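Local coordinates for protein cellulase (Clostridium cellulovorans, PDB 6UI3) that probably cleaves beta-1,4-linked glucans as a broad-specificity endoglucanase, of which this chain is the glycoside hydrolase family 5 catalytic domain, at residues E126-W131 and V177-A182; I150-H155 and I269-I274. One frame throughout, in Å; residues are numbered along the deposited sequence.

Overall arrangement
The two contacts sample the wall and the mouth of one closed eight-stranded beta/alpha barrel. Contact 1 joins helices 120-137 and 163-182 on the outside, its centre about 18 Å from that of the chain, whereas contact 2, its centre about 6 Å from the same point, brings the loop after strand 145-148 to strand 267-272. Their own centres stand about 20 Å apart and their nearest atoms about 5 Å. Along the sequence the segments alternate: 126-131, 150-155, 177-182, 269-274. The loop 150-155 thus follows the strand that comes between the two helices of contact 1 in sequence, so the unit packed in the wall also delivers residues to what is, by family, the catalytic centre.

Contact 1 (E126-W131 and V177-A182); sequences EGTIVW and VPVIRA
The indole of Trp131 receives the end of Ile180 obliquely: CD1 lies 3.9 Å above the ring plane, displaced toward the rim. Its nearest indole atoms belong to the six-membered ring, with Trp131 CE3 4.0 Å from Ile180 CD1 and the fusion atom CD2 only slightly farther. The branch gets there because Ile180 CG1 stands opposite the carbonyl carbon (chi1 -67°) and CD1 then extends onward (chi2 163°), carrying the methyl across the gap between the helices. The indole NE1 is hydrogen-bonded to the backbone O of Thr149, just past strand 145-148. Phe147 meets the ring with its plane at about 45°.

Alongside, methyl meets methyl: Thr128 CG2 is 3.9 Å from Val179 CG2, the two side chains crossing at about a right angle. Thr128 OG1 gives its proton to Ile124 O one turn earlier in its own helix, leaving CG2 as the closest point of contact. This is apolar helix-to-helix packing, and the helices come close, with the CA atoms of Thr128 and Val179 6.7 Å apart. Ile176 and Tyr172, one and two turns before Ile180, also touch Trp131. Helices 120-137 and 163-182 are consecutive members of the barrel's outer layer, with strand 145-148 between them in sequence; Ile180 also packs on Ile192 of the following strand.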
loop_
_atom_site.group_PDB
_atom_site.type_symbol
_atom_site.label_atom_id
_atom_site.label_comp_id
_atom_site.label_asym_id
_atom_site.label_seq_id
_atom_site.Cartn_x
_atom_site.Cartn_y
_atom_site.Cartn_z
ATOM N N GLU A 126 2.509 -19.429 7.998
ATOM C CA GLU A 126 3.547 -18.741 7.236
ATOM C C GLU A 126 3.553 -17.247 7.537
ATOM O O GLU A 126 4.617 -16.655 7.758
ATOM C CB GLU A 126 3.389 -19.006 5.735
ATOM C CG GLU A 126 4.476 -18.336 4.893
ATOM C CD GLU A 126 4.388 -18.631 3.404
ATOM O OE1 GLU A 126 3.533 -19.441 2.992
ATOM O OE2 GLU A 126 5.187 -18.036 2.640
ATOM N N GLY A 127 2.386 -16.617 7.570
ATOM C CA GLY A 127 2.349 -15.195 7.882
ATOM C C GLY A 127 2.890 -14.886 9.265
ATOM O O GLY A 127 3.557 -13.863 9.471
ATOM N N THR A 128 2.606 -15.759 10.235
ATOM C CA THR A 128 3.123 -15.567 11.589
ATOM C C THR A 128 4.645 -15.650 11.598
ATOM O O THR A 128 5.322 -14.806 12.200
ATOM C CB THR A 128 2.531 -16.612 12.535
ATOM O OG1 THR A 128 1.124 -16.366 12.708
ATOM C CG2 THR A 128 3.189 -16.580 13.905
ATOM N N ILE A 129 5.206 -16.664 10.940
ATOM C CA ILE A 129 6.655 -16.850 10.953
ATOM C C ILE A 129 7.357 -15.708 10.217
ATOM O O ILE A 129 8.391 -15.197 10.670
ATOM C CB ILE A 129 6.999 -18.236 10.377
ATOM C CG1 ILE A 129 6.504 -19.322 11.335
ATOM C CG2 ILE A 129 8.499 -18.357 10.112
ATOM C CD1 ILE A 129 6.490 -20.705 10.738
ATOM N N VAL A 130 6.796 -15.270 9.090
ATOM C CA VAL A 130 7.377 -14.171 8.318
ATOM C C VAL A 130 7.264 -12.855 9.080
ATOM O O VAL A 130 8.256 -12.128 9.228
ATOM C CB VAL A 130 6.736 -14.108 6.916
ATOM C CG1 VAL A 130 7.114 -12.817 6.205
ATOM C CG2 VAL A 130 7.133 -15.328 6.087
ATOM N N TRP A 131 6.069 -12.533 9.587
ATOM C CA TRP A 131 5.908 -11.285 10.322
ATOM C C TRP A 131 6.723 -11.254 11.607
ATOM O O TRP A 131 7.193 -10.182 11.999
ATOM C CB TRP A 131 4.431 -10.947 10.588
ATOM C CG TRP A 131 3.881 -10.153 9.448
ATOM C CD1 TRP A 131 2.912 -10.528 8.550
ATOM C CD2 TRP A 131 4.325 -8.856 9.050
ATOM N NE1 TRP A 131 2.719 -9.517 7.623
ATOM C CE2 TRP A 131 3.591 -8.494 7.897
ATOM C CE3 TRP A 131 5.279 -7.964 9.554
ATOM C CZ2 TRP A 131 3.796 -7.274 7.236
ATOM C CZ3 TRP A 131 5.490 -6.757 8.892
ATOM C CH2 TRP A 131 4.748 -6.425 7.744
ATOM N N VAL A 177 -1.774 -9.226 13.825
ATOM C CA VAL A 177 -1.626 -7.997 14.613
ATOM C C VAL A 177 -1.047 -8.295 16.000
ATOM O O VAL A 177 -0.013 -7.681 16.341
ATOM C CB VAL A 177 -2.933 -7.190 14.609
ATOM C CG1 VAL A 177 -2.910 -6.071 15.668
ATOM C CG2 VAL A 177 -3.192 -6.627 13.208
ATOM N N PRO A 178 -1.597 -9.210 16.796
ATOM C CA PRO A 178 -0.980 -9.468 18.109
ATOM C C PRO A 178 0.396 -10.104 18.009
ATOM O O PRO A 178 1.218 -9.905 18.907
ATOM C CB PRO A 178 -1.999 -10.350 18.852
ATOM C CG PRO A 178 -3.048 -10.678 17.878
ATOM C CD PRO A 178 -2.955 -9.786 16.698
ATOM N N VAL A 179 0.670 -10.887 16.962
ATOM C CA VAL A 179 2.019 -11.420 16.765
ATOM C C VAL A 179 3.027 -10.281 16.672
ATOM O O VAL A 179 4.079 -10.295 17.316
ATOM C CB VAL A 179 2.065 -12.326 15.520
ATOM C CG1 VAL A 179 3.500 -12.494 15.031
ATOM C CG2 VAL A 179 1.435 -13.671 15.825
ATOM N N ILE A 180 2.709 -9.256 15.882
ATOM C CA ILE A 180 3.581 -8.087 15.774
ATOM C C ILE A 180 3.711 -7.383 17.123
ATOM O O ILE A 180 4.821 -7.050 17.560
ATOM C CB ILE A 180 3.073 -7.136 14.674
ATOM C CG1 ILE A 180 3.215 -7.788 13.289
ATOM C CG2 ILE A 180 3.809 -5.787 14.722
ATOM C CD1 ILE A 180 2.406 -7.144 12.194
ATOM N N ARG A 181 2.588 -7.156 17.816
ATOM C CA ARG A 181 2.637 -6.420 19.082
ATOM C C ARG A 181 3.543 -7.120 20.091
ATOM O O ARG A 181 4.284 -6.470 20.838
ATOM C CB ARG A 181 1.236 -6.281 19.697
ATOM C CG ARG A 181 0.192 -5.530 18.893
ATOM C CD ARG A 181 0.561 -4.105 18.756
ATOM N NE ARG A 181 -0.420 -3.362 17.970
ATOM C CZ ARG A 181 -0.112 -2.345 17.183
ATOM N NH1 ARG A 181 1.146 -1.952 17.068
ATOM N NH2 ARG A 181 -1.066 -1.732 16.500
ATOM N N ALA A 182 3.483 -8.452 20.146
ATOM C CA ALA A 182 4.186 -9.195 21.181
ATOM C C ALA A 182 5.694 -9.177 20.987
ATOM O O ALA A 182 6.430 -9.457 21.935
ATOM C CB ALA A 182 3.665 -10.632 21.233
#

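Contact 2 (I150-H155 and I269-I274); sequences INQPRH and IGQFAI. Unlike the reference sequence in segment 150-155: Gln152 (reference Glu). Unlike the reference sequence in segment 269-274: Gln271 (reference Glu).
Gln271 reaches Asn151 and Gln152 with a chain extended beyond CG: its CG stands opposite the carbonyl carbon (chi1 -59°) and the rest runs straight, projecting the amide from the strand into the barrel mouth. Gln152 is likewise extended and comes from the opposite direction, while the shorter Asn151 swings its CG away from its own backbone N and crosses Gln271 at about a right angle. The backbones stay well apart, the nearest CA atoms, of Asn151 and Gly270, being 9.2 Å apart.

The oxygens Asn151 OD1 and Gln271 OE1 approach to 3.3 Å, although both are acceptors, and their amide planes are 20° apart. Arg64 reconciles them, with NH2 bonded to Asn151 OD1 and NH1 to Gln271 OE1. A water completes the link: it accepts from Asn151 ND2 at 3.1 Å and donates to Gln271 OE1 at 2.7 Å. Gln271 OE1 is therefore gripped by at least two donors. Gln152 OE1 lies 3.7 Å from Gln271 NE2, their planes 39° apart, and its hydrogen bond goes instead to His222 ND1. Within the same loop, Arg154 NH1 donates to Gln152 O at 3.0 Å, a rather bent bond in the carbonyl plane on a lone pair.

Asn151-Gln152-Pro153 occupies the place of the family's Asn-Glu-Pro signature. Glutamines occupy 152 and 271 where the reference sequence has glutamates, probably the acid/base and the nucleophile. As in the 4/7 superfamily (clan GH-A) of glycoside hydrolases, Gln152 lies in the loop just beyond the fourth strand, 145-148, and Gln271 near the end of the seventh, 267-272. His222, from strand 217-222, and Trp304, from strand 301-305, both touch Gln271 from the strands flanking its own.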
loop_
_atom_site.group_PDB
_atom_site.type_symbol
_atom_site.label_atom_id
_atom_site.label_comp_id
_atom_site.label_asym_id
_atom_site.label_seq_id
_atom_site.Cartn_x
_atom_site.Cartn_y
_atom_site.Cartn_z
ATOM N N ILE A 150 -0.771 -7.836 4.589
ATOM C CA ILE A 150 -0.827 -8.611 3.345
ATOM C C ILE A 150 -1.389 -7.665 2.290
ATOM O O ILE A 150 -2.284 -6.882 2.583
ATOM C CB ILE A 150 -1.640 -9.914 3.512
ATOM C CG1 ILE A 150 -1.623 -10.752 2.227
ATOM C CG2 ILE A 150 -3.064 -9.624 3.982
ATOM C CD1 ILE A 150 -0.253 -11.265 1.787
ATOM N N ASN A 151 -0.881 -7.723 1.065
ATOM C CA ASN A 151 -1.240 -6.748 0.024
ATOM C C ASN A 151 -2.695 -6.880 -0.443
ATOM O O ASN A 151 -3.536 -6.033 -0.125
ATOM C CB ASN A 151 -0.246 -6.901 -1.130
ATOM C CG ASN A 151 -0.640 -6.114 -2.330
ATOM O OD1 ASN A 151 -0.904 -4.907 -2.211
ATOM N ND2 ASN A 151 -0.709 -6.755 -3.479
ATOM N N GLN A 152 -2.998 -7.914 -1.227
ATOM C CA GLN A 152 -4.312 -8.109 -1.858
ATOM C C GLN A 152 -4.772 -9.540 -1.621
ATOM O O GLN A 152 -4.813 -10.374 -2.540
ATOM C CB GLN A 152 -4.288 -7.710 -3.334
ATOM C CG GLN A 152 -4.256 -6.180 -3.458
ATOM C CD GLN A 152 -4.145 -5.612 -4.845
ATOM O OE1 GLN A 152 -4.337 -4.409 -5.037
ATOM N NE2 GLN A 152 -3.833 -6.434 -5.806
ATOM N N PRO A 153 -5.113 -9.858 -0.372
ATOM C CA PRO A 153 -5.440 -11.243 -0.007
ATOM C C PRO A 153 -6.699 -11.726 -0.704
ATOM O O PRO A 153 -7.715 -11.024 -0.734
ATOM C CB PRO A 153 -5.666 -11.164 1.510
ATOM C CG PRO A 153 -6.094 -9.728 1.745
ATOM C CD PRO A 153 -5.276 -8.930 0.762
ATOM N N ARG A 154 -6.651 -12.951 -1.215
ATOM C CA ARG A 154 -7.773 -13.453 -1.992
ATOM C C ARG A 154 -7.664 -14.962 -2.136
ATOM O O ARG A 154 -6.665 -15.580 -1.758
ATOM C CB ARG A 154 -7.821 -12.775 -3.371
ATOM C CG ARG A 154 -6.601 -13.033 -4.221
ATOM C CD ARG A 154 -6.695 -12.216 -5.479
ATOM N NE ARG A 154 -5.632 -12.362 -6.450
ATOM C CZ ARG A 154 -4.505 -11.664 -6.434
ATOM N NH1 ARG A 154 -4.238 -10.829 -5.448
ATOM N NH2 ARG A 154 -3.640 -11.814 -7.424
ATOM N N HIS A 155 -8.703 -15.548 -2.719
ATOM C CA HIS A 155 -8.682 -16.924 -3.195
ATOM C C HIS A 155 -8.432 -16.884 -4.695
ATOM O O HIS A 155 -9.272 -16.389 -5.454
ATOM C CB HIS A 155 -10.019 -17.596 -2.897
ATOM C CG HIS A 155 -10.213 -18.911 -3.589
ATOM N ND1 HIS A 155 -9.656 -20.087 -3.133
ATOM C CD2 HIS A 155 -10.901 -19.233 -4.709
ATOM C CE1 HIS A 155 -10.000 -21.078 -3.937
ATOM N NE2 HIS A 155 -10.756 -20.586 -4.903
ATOM N N ILE A 269 -5.702 4.891 1.625
ATOM C CA ILE A 269 -5.771 4.436 0.235
ATOM C C ILE A 269 -4.345 4.070 -0.173
ATOM O O ILE A 269 -3.578 4.899 -0.697
ATOM C CB ILE A 269 -6.421 5.474 -0.691
ATOM C CG1 ILE A 269 -7.795 5.905 -0.168
ATOM C CG2 ILE A 269 -6.521 4.917 -2.106
ATOM C CD1 ILE A 269 -8.806 4.819 -0.048
ATOM N N GLY A 270 -3.981 2.822 0.102
ATOM C CA GLY A 270 -2.623 2.366 -0.098
ATOM C C GLY A 270 -2.214 2.256 -1.549
ATOM O O GLY A 270 -1.002 2.227 -1.832
ATOM N N GLN A 271 -3.187 2.174 -2.468
ATOM C CA GLN A 271 -2.921 2.239 -3.901
ATOM C C GLN A 271 -4.082 2.919 -4.606
ATOM O O GLN A 271 -5.239 2.558 -4.377
ATOM C CB GLN A 271 -2.768 0.856 -4.560
ATOM C CG GLN A 271 -1.651 0.002 -3.975
ATOM C CD GLN A 271 -1.490 -1.361 -4.628
ATOM O OE1 GLN A 271 -0.829 -2.246 -4.093
ATOM N NE2 GLN A 271 -2.080 -1.525 -5.774
ATOM N N PHE A 272 -3.755 3.839 -5.513
ATOM C CA PHE A 272 -4.677 4.341 -6.523
ATOM C C PHE A 272 -3.818 4.869 -7.664
ATOM O O PHE A 272 -2.609 5.068 -7.513
ATOM C CB PHE A 272 -5.605 5.450 -5.995
ATOM C CG PHE A 272 -5.011 6.841 -6.082
ATOM C CD1 PHE A 272 -3.905 7.191 -5.338
ATOM C CD2 PHE A 272 -5.571 7.811 -6.907
ATOM C CE1 PHE A 272 -3.352 8.452 -5.442
ATOM C CE2 PHE A 272 -5.025 9.076 -6.989
ATOM C CZ PHE A 272 -3.929 9.388 -6.260
ATOM N N ALA A 273 -4.456 5.090 -8.814
ATOM C CA ALA A 273 -3.829 5.735 -9.968
ATOM C C ALA A 273 -4.887 5.826 -11.059
ATOM O O ALA A 273 -5.978 5.257 -10.940
ATOM C CB ALA A 273 -2.620 4.970 -10.490
ATOM N N ILE A 274 -4.556 6.557 -12.128
ATOM C CA ILE A 274 -5.324 6.535 -13.376
ATOM C C ILE A 274 -4.335 6.315 -14.515
ATOM O O ILE A 274 -3.383 7.089 -14.685
ATOM C CB ILE A 274 -6.193 7.787 -13.581
ATOM C CG1 ILE A 274 -6.848 7.761 -14.975
ATOM C CG2 ILE A 274 -5.428 9.092 -13.314
ATOM C CD1 ILE A 274 -8.004 8.710 -15.155
HETATM O O HOH W 1 -0.892 -4.491 -5.535
#